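Local coordinates for serpin B3 (Homo sapiens, PDB 4ZK3), which probably inhibits papain-like cysteine proteases as a serpin, and in the form known as Pso p27 builds large aggregates linked to psoriasis, at residues 83-86 against 87-91; 115-118 against 119-122; 166-169 against 170-174. All blocks are in the same frame, centred on the assembly; numbering follows the deposited sequence.

Contact 1: residues 83-86 against 87-91; sequences HQFQ and KLLTE
Phe85 packs against Leu89 and, more loosely, Leu88, both in the next helical turn, and the two leucines meet different flanks of its ring. The CD1-CE1 flank is the closer one: Phe85 CE1 is 3.7 Å from Leu89 CD2, and Phe85 CD1 is 3.8 Å from Leu89 CG. On the other flank the fit is looser, with Phe85 CD2 4.4 Å from Leu88 CD1. Both methyls come at the ring obliquely. Phe85 CG stands opposite its own backbone N (chi1 -152°), which turns the aromatic group forward along the helix to the following turn. Leu89 CG, besides meeting the ring, also lies close to Phe85 O. Phe85 O accepts from Leu89 N in a nearly straight bond of 2.9 Å, joining by backbone the same two residues that pack through their side chains.

Another side of the helix is polar. Gln86 O receives two donors from Thr90, and they reach it from opposite faces of the carbonyl plane: Thr90 OG1 at 2.9 Å and the longer Thr90 N at 3.3 Å. The hydroxyl can do so because OG1 lies beside the threonine's own N (chi1 -40°), folded back toward the preceding turn. Lys87 touches the earlier turn only with the base of its chain, Lys87 CG lying 3.8 Å from His83 O, before its amine end leads away.

The apolar side faces inward. Phe85 meets Thr35 and Ser36 of helix 31-42, while Leu88 rests on Leu4 and Asn8 of helix 4-19. Helix 117-127 lies along a further side, where His83 stacks edge-to-face with Phe126 and Leu89 touches Tyr127.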
loop_
_atom_site.group_PDB
_atom_site.type_symbol
_atom_site.label_atom_id
_atom_site.label_comp_id
_atom_site.label_asym_id
_atom_site.label_seq_id
_atom_site.Cartn_x
_atom_site.Cartn_y
_atom_site.Cartn_z
ATOM N N HIS A 83 3.429 -18.889 -5.678
ATOM C CA HIS A 83 2.197 -19.660 -5.496
ATOM C C HIS A 83 1.415 -19.101 -4.324
ATOM O O HIS A 83 0.197 -19.016 -4.336
ATOM C CB HIS A 83 2.508 -21.135 -5.136
ATOM C CG HIS A 83 2.996 -21.978 -6.278
ATOM N ND1 HIS A 83 2.175 -22.867 -6.946
ATOM C CD2 HIS A 83 4.227 -22.107 -6.840
ATOM C CE1 HIS A 83 2.873 -23.481 -7.890
ATOM N NE2 HIS A 83 4.119 -23.038 -7.847
ATOM N N GLN A 84 2.125 -18.793 -3.259
ATOM C CA GLN A 84 1.477 -18.275 -2.056
ATOM C C GLN A 84 0.897 -16.881 -2.335
ATOM O O GLN A 84 -0.234 -16.557 -1.938
ATOM C CB GLN A 84 2.451 -18.299 -0.867
ATOM C CG GLN A 84 2.907 -19.723 -0.547
ATOM C CD GLN A 84 3.631 -19.833 0.760
ATOM O OE1 GLN A 84 4.695 -20.439 0.844
ATOM N NE2 GLN A 84 3.068 -19.224 1.791
ATOM N N PHE A 85 1.642 -16.099 -3.110
ATOM C CA PHE A 85 1.154 -14.804 -3.515
ATOM C C PHE A 85 -0.053 -14.932 -4.454
ATOM O O PHE A 85 -0.994 -14.153 -4.355
ATOM C CB PHE A 85 2.275 -13.963 -4.145
ATOM C CG PHE A 85 2.052 -12.503 -3.980
ATOM C CD1 PHE A 85 1.340 -11.816 -4.904
ATOM C CD2 PHE A 85 2.466 -11.854 -2.835
ATOM C CE1 PHE A 85 1.082 -10.475 -4.725
ATOM C CE2 PHE A 85 2.221 -10.504 -2.635
ATOM C CZ PHE A 85 1.534 -9.812 -3.579
ATOM N N GLN A 86 -0.057 -15.935 -5.335
ATOM C CA GLN A 86 -1.196 -16.154 -6.186
ATOM C C GLN A 86 -2.467 -16.423 -5.380
ATOM O O GLN A 86 -3.557 -15.916 -5.732
ATOM C CB GLN A 86 -0.916 -17.301 -7.134
ATOM C CG GLN A 86 -2.080 -17.747 -7.963
ATOM C CD GLN A 86 -1.850 -19.159 -8.502
ATOM O OE1 GLN A 86 -0.694 -19.617 -8.705
ATOM N NE2 GLN A 86 -2.942 -19.874 -8.703
ATOM N N LYS A 87 -2.339 -17.200 -4.306
ATOM C CA LYS A 87 -3.487 -17.479 -3.422
ATOM C C LYS A 87 -3.974 -16.174 -2.774
ATOM O O LYS A 87 -5.173 -15.902 -2.739
ATOM C CB LYS A 87 -3.099 -18.462 -2.320
ATOM C CG LYS A 87 -3.138 -19.931 -2.732
ATOM C CD LYS A 87 -3.271 -20.844 -1.503
ATOM C CE LYS A 87 -3.907 -22.206 -1.813
ATOM N NZ LYS A 87 -2.932 -23.329 -1.964
ATOM N N LEU A 88 -3.044 -15.352 -2.276
ATOM C CA LEU A 88 -3.415 -14.037 -1.781
ATOM C C LEU A 88 -4.174 -13.198 -2.796
ATOM O O LEU A 88 -5.235 -12.655 -2.468
ATOM C CB LEU A 88 -2.195 -13.227 -1.355
ATOM C CG LEU A 88 -1.724 -13.327 0.091
ATOM C CD1 LEU A 88 -0.629 -12.284 0.284
ATOM C CD2 LEU A 88 -2.864 -13.157 1.102
ATOM N N LEU A 89 -3.635 -13.040 -4.010
ATOM C CA LEU A 89 -4.320 -12.218 -5.023
ATOM C C LEU A 89 -5.803 -12.594 -5.178
ATOM O O LEU A 89 -6.667 -11.712 -5.251
ATOM C CB LEU A 89 -3.567 -12.253 -6.385
ATOM C CG LEU A 89 -2.184 -11.569 -6.401
ATOM C CD1 LEU A 89 -1.540 -11.752 -7.750
ATOM C CD2 LEU A 89 -2.281 -10.069 -6.113
ATOM N N THR A 90 -6.088 -13.906 -5.186
ATOM C CA THR A 90 -7.450 -14.455 -5.302
ATOM C C THR A 90 -8.359 -13.892 -4.206
ATOM O O THR A 90 -9.488 -13.498 -4.472
ATOM C CB THR A 90 -7.469 -15.997 -5.142
ATOM O OG1 THR A 90 -6.362 -16.573 -5.814
ATOM C CG2 THR A 90 -8.744 -16.602 -5.731
ATOM N N GLU A 91 -7.847 -13.867 -2.979
ATOM C CA GLU A 91 -8.605 -13.401 -1.802
ATOM C C GLU A 91 -8.910 -11.920 -1.843
ATOM O O GLU A 91 -9.909 -11.442 -1.359
ATOM C CB GLU A 91 -7.791 -13.668 -0.557
ATOM C CG GLU A 91 -7.429 -15.130 -0.351
ATOM C CD GLU A 91 -8.474 -15.863 0.438
ATOM O OE1 GLU A 91 -8.071 -16.712 1.265
ATOM O OE2 GLU A 91 -9.685 -15.562 0.249
#

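Contact 2: residues 115-118 against 119-122; sequences FLQE and YLDA
Tyr119, Leu120 and Gln117 have the most surface buried by this contact at the start of helix 117-127; Tyr119 alone of these is itself buried. Tyr119 and Leu120 both converge on the carbonyl of the N-cap residue. Leu120 N gives Leu116 O a nearly straight bond of 3.1 Å, whereas Tyr119 N, 2.9 Å from Leu116 O, makes only a weak, sharply bent one. Tyr119 adds its CB, 4.2 Å from Leu116 CB, and its ring then runs inward until the hydroxyl hydrogen-bonds to Met40 O. Leu120 reaches back past the start of the helix, its CD2 lying 3.8 Å from Phe115 CB.

Gln117 works along the outer side. Its CG is anti to the backbone N (chi1 -169°) and the chain then bends at chi2 (62°), bringing the amide alongside Asp121. Gln117 NE2 donates to Asp121 OD1 over 3.1 Å; the oxygen lies in the amide plane, but the nitrogen approaches from above the carboxylate plane, the two planes being turned 50° apart.

Chemically, buried Tyr119 fixes the inner side through its satisfied hydroxyl, and Phe115 with Leu120 adds an apolar contact at the partly exposed helix start. Outside, the amide-carboxylate bond reinforces that from Asp121 N to Gln117 O. Asp121 OD2 also sits 3.4 Å from Gln117 O, an acceptor pair that would, if anything, cost some stability, and the neutral amide probably offsets little of the aspartate's charge.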
loop_
_atom_site.group_PDB
_atom_site.type_symbol
_atom_site.label_atom_id
_atom_site.label_comp_id
_atom_site.label_asym_id
_atom_site.label_seq_id
_atom_site.Cartn_x
_atom_site.Cartn_y
_atom_site.Cartn_z
ATOM N N PHE A 115 8.675 -10.899 -25.545
ATOM C CA PHE A 115 9.002 -11.462 -24.210
ATOM C C PHE A 115 9.036 -12.964 -24.298
ATOM O O PHE A 115 8.432 -13.533 -25.176
ATOM C CB PHE A 115 7.981 -11.019 -23.124
ATOM C CG PHE A 115 8.004 -9.555 -22.871
ATOM C CD1 PHE A 115 8.989 -8.996 -22.081
ATOM C CD2 PHE A 115 7.099 -8.722 -23.505
ATOM C CE1 PHE A 115 9.052 -7.617 -21.889
ATOM C CE2 PHE A 115 7.176 -7.340 -23.369
ATOM C CZ PHE A 115 8.166 -6.776 -22.558
ATOM N N LEU A 116 9.719 -13.611 -23.365
ATOM C CA LEU A 116 9.741 -15.069 -23.316
ATOM C C LEU A 116 8.381 -15.578 -22.995
ATOM O O LEU A 116 7.730 -15.033 -22.078
ATOM C CB LEU A 116 10.718 -15.497 -22.228
ATOM C CG LEU A 116 11.844 -16.466 -22.530
ATOM C CD1 LEU A 116 12.542 -16.120 -23.836
ATOM C CD2 LEU A 116 12.797 -16.455 -21.342
ATOM N N GLN A 117 7.926 -16.616 -23.699
ATOM C CA GLN A 117 6.608 -17.168 -23.441
ATOM C C GLN A 117 6.528 -17.664 -22.022
ATOM O O GLN A 117 5.557 -17.440 -21.302
ATOM C CB GLN A 117 6.285 -18.293 -24.398
ATOM C CG GLN A 117 4.820 -18.711 -24.346
ATOM C CD GLN A 117 3.907 -17.537 -24.750
ATOM O OE1 GLN A 117 4.200 -16.830 -25.685
ATOM N NE2 GLN A 117 2.857 -17.330 -24.025
ATOM N N GLU A 118 7.601 -18.306 -21.603
ATOM C CA GLU A 118 7.790 -18.674 -20.208
ATOM C C GLU A 118 7.432 -17.521 -19.231
ATOM O O GLU A 118 6.733 -17.735 -18.283
ATOM C CB GLU A 118 9.261 -19.068 -19.989
ATOM C CG GLU A 118 9.497 -20.065 -18.880
ATOM C CD GLU A 118 10.995 -20.195 -18.536
ATOM O OE1 GLU A 118 11.880 -19.658 -19.267
ATOM O OE2 GLU A 118 11.286 -20.820 -17.497
ATOM N N TYR A 119 7.958 -16.332 -19.470
ATOM C CA TYR A 119 7.750 -15.193 -18.563
ATOM C C TYR A 119 6.280 -14.760 -18.577
ATOM O O TYR A 119 5.662 -14.622 -17.504
ATOM C CB TYR A 119 8.695 -14.035 -18.898
ATOM C CG TYR A 119 8.495 -12.844 -18.007
ATOM C CD1 TYR A 119 8.669 -12.950 -16.637
ATOM C CD2 TYR A 119 8.030 -11.610 -18.530
ATOM C CE1 TYR A 119 8.455 -11.874 -15.820
ATOM C CE2 TYR A 119 7.815 -10.529 -17.704
ATOM C CZ TYR A 119 8.006 -10.667 -16.356
ATOM O OH TYR A 119 7.759 -9.618 -15.514
ATOM N N LEU A 120 5.719 -14.627 -19.779
ATOM C CA LEU A 120 4.288 -14.347 -19.948
ATOM C C LEU A 120 3.390 -15.358 -19.295
ATOM O O LEU A 120 2.456 -14.955 -18.601
ATOM C CB LEU A 120 3.886 -14.181 -21.407
ATOM C CG LEU A 120 4.685 -13.130 -22.194
ATOM C CD1 LEU A 120 4.292 -13.186 -23.699
ATOM C CD2 LEU A 120 4.539 -11.759 -21.581
ATOM N N ASP A 121 3.647 -16.652 -19.466
ATOM C CA ASP A 121 2.853 -17.656 -18.768
ATOM C C ASP A 121 2.964 -17.534 -17.273
ATOM O O ASP A 121 1.955 -17.665 -16.552
ATOM C CB ASP A 121 3.209 -19.096 -19.204
ATOM C CG ASP A 121 2.958 -19.314 -20.662
ATOM O OD1 ASP A 121 2.150 -18.589 -21.268
ATOM O OD2 ASP A 121 3.616 -20.182 -21.229
ATOM N N ALA A 122 4.158 -17.227 -16.777
ATOM C CA ALA A 122 4.348 -17.197 -15.349
ATOM C C ALA A 122 3.625 -15.988 -14.670
ATOM O O ALA A 122 3.002 -16.143 -13.586
ATOM C CB ALA A 122 5.828 -17.182 -15.011
#

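Contact 3: residues 166-169 against 170-174; sequences GNIG and SNTTL
A type I beta turn from Gly169 to Thr172 reverses the chain here, and its first and last residues are tied by two hydrogen bonds running in opposite directions. Thr172 N donates to Gly169 O at 3.1 Å, the bond that closes the turn. It is fairly straight at the hydrogen, yet the donor sits well above the carbonyl plane, 64° out of it. In return, Gly169 N donates to the side chain, reaching Thr172 OG1 over 3.1 Å with an angle of 167°. The threonine can accept it because OG1 lies beside its own backbone N (chi1 -70°), so hydroxyl and amide both address the same glycine. The hydroxyl holds the N-H of Gly169 while the backbone N-H of Thr172 holds its carbonyl, and both polar backbone atoms of the glycine are thereby bound by one residue.

Ile168 CG2 packs against the threonine side chain, 3.9 Å from Thr172 OG1 and 4.1 Å from Thr172 CB, the two side chains crossing at about a right angle. Asn171, the third residue of the turn, curls back toward its beginning: Asn171 OD1 comes to 3.7 Å from Gly169 C, lying against bare backbone.

The loop bridges helix 140-153 and strand 174-185. Ile168 touches Pro140 and Arg144 of that helix, and both Ile168 and Thr172 pack on Val350 of strand 340-351. Just beyond the turn, Thr173 and Leu174 together face Gly351 in a classic beta bulge, so the reversal feeds directly into strand 174-185, which runs antiparallel to strand 340-351.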
loop_
_atom_site.group_PDB
_atom_site.type_symbol
_atom_site.label_atom_id
_atom_site.label_comp_id
_atom_site.label_asym_id
_atom_site.label_seq_id
_atom_site.Cartn_x
_atom_site.Cartn_y
_atom_site.Cartn_z
ATOM N N GLY A 166 8.507 12.401 -18.168
ATOM C CA GLY A 166 9.866 12.205 -17.753
ATOM C C GLY A 166 10.169 10.743 -17.585
ATOM O O GLY A 166 11.301 10.337 -17.703
ATOM N N ASN A 167 9.167 9.912 -17.349
ATOM C CA ASN A 167 9.492 8.506 -16.967
ATOM C C ASN A 167 9.398 7.506 -18.111
ATOM O O ASN A 167 9.977 6.450 -18.002
ATOM C CB ASN A 167 8.612 8.066 -15.774
ATOM C CG ASN A 167 8.880 8.886 -14.513
ATOM O OD1 ASN A 167 8.133 9.812 -14.201
ATOM N ND2 ASN A 167 9.915 8.550 -13.784
ATOM N N ILE A 168 8.604 7.805 -19.142
ATOM C CA ILE A 168 8.437 6.985 -20.340
ATOM C C ILE A 168 9.088 7.716 -21.557
ATOM O O ILE A 168 8.913 8.918 -21.719
ATOM C CB ILE A 168 6.950 6.734 -20.695
ATOM C CG1 ILE A 168 6.189 6.022 -19.576
ATOM C CG2 ILE A 168 6.845 5.925 -21.958
ATOM C CD1 ILE A 168 7.021 4.928 -18.966
ATOM N N GLY A 169 9.782 6.954 -22.400
ATOM C CA GLY A 169 10.535 7.458 -23.563
ATOM C C GLY A 169 10.393 6.507 -24.743
ATOM O O GLY A 169 9.761 5.435 -24.621
ATOM N N SER A 170 10.943 6.862 -25.906
ATOM C CA SER A 170 10.751 5.996 -27.107
ATOM C C SER A 170 11.617 4.754 -26.997
ATOM O O SER A 170 11.429 3.773 -27.724
ATOM C CB SER A 170 11.087 6.745 -28.388
ATOM O OG SER A 170 12.387 7.238 -28.212
ATOM N N ASN A 171 12.579 4.775 -26.083
ATOM C CA ASN A 171 13.300 3.553 -25.806
ATOM C C ASN A 171 12.663 2.612 -24.674
ATOM O O ASN A 171 13.211 1.578 -24.350
ATOM C CB ASN A 171 14.729 3.916 -25.495
ATOM C CG ASN A 171 14.826 4.723 -24.248
ATOM O OD1 ASN A 171 13.898 5.504 -23.918
ATOM N ND2 ASN A 171 15.907 4.524 -23.512
ATOM N N THR A 172 11.492 2.956 -24.145
ATOM C CA THR A 172 10.819 2.141 -23.101
ATOM C C THR A 172 10.318 0.878 -23.703
ATOM O O THR A 172 9.718 0.911 -24.757
ATOM C CB THR A 172 9.671 2.937 -22.453
ATOM O OG1 THR A 172 10.258 3.977 -21.679
ATOM C CG2 THR A 172 8.848 2.090 -21.480
ATOM N N THR A 173 10.579 -0.275 -23.071
ATOM C CA THR A 173 10.007 -1.506 -23.618
ATOM C C THR A 173 8.975 -2.237 -22.731
ATOM O O THR A 173 8.257 -3.087 -23.245
ATOM C CB THR A 173 11.098 -2.489 -24.039
ATOM O OG1 THR A 173 11.942 -2.755 -22.914
ATOM C CG2 THR A 173 11.856 -1.919 -25.250
ATOM N N LEU A 174 8.915 -1.878 -21.442
ATOM C CA LEU A 174 8.134 -2.585 -20.417
ATOM C C LEU A 174 7.671 -1.593 -19.329
ATOM O O LEU A 174 8.462 -0.864 -18.793
ATOM C CB LEU A 174 9.044 -3.662 -19.801
ATOM C CG LEU A 174 8.613 -4.253 -18.459
ATOM C CD1 LEU A 174 8.489 -5.760 -18.456
ATOM C CD2 LEU A 174 9.578 -3.853 -17.379
#

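The three contacts follow one another along the chain, and the middle one bridges the other two. Contacts 1 and 2 lie with centres about 19 Å apart and do not touch; helix 117-127, whose first turn is contact 2, joins them, since its far end packs against contact 1 through Phe126 and Tyr127. Contacts 2 and 3 meet directly: Phe115 CZ is 3.8 Å from Thr173 O, and Phe115 CE1 is 3.9 Å from Leu174 CD1. Contacts 1 and 3 are about 30 Å apart between centres. Contact 3 packs against strand 340-351, which runs antiparallel between strands 174-185 and 325-336, as the inserted reactive-centre loop does in relaxed, cleaved serpins.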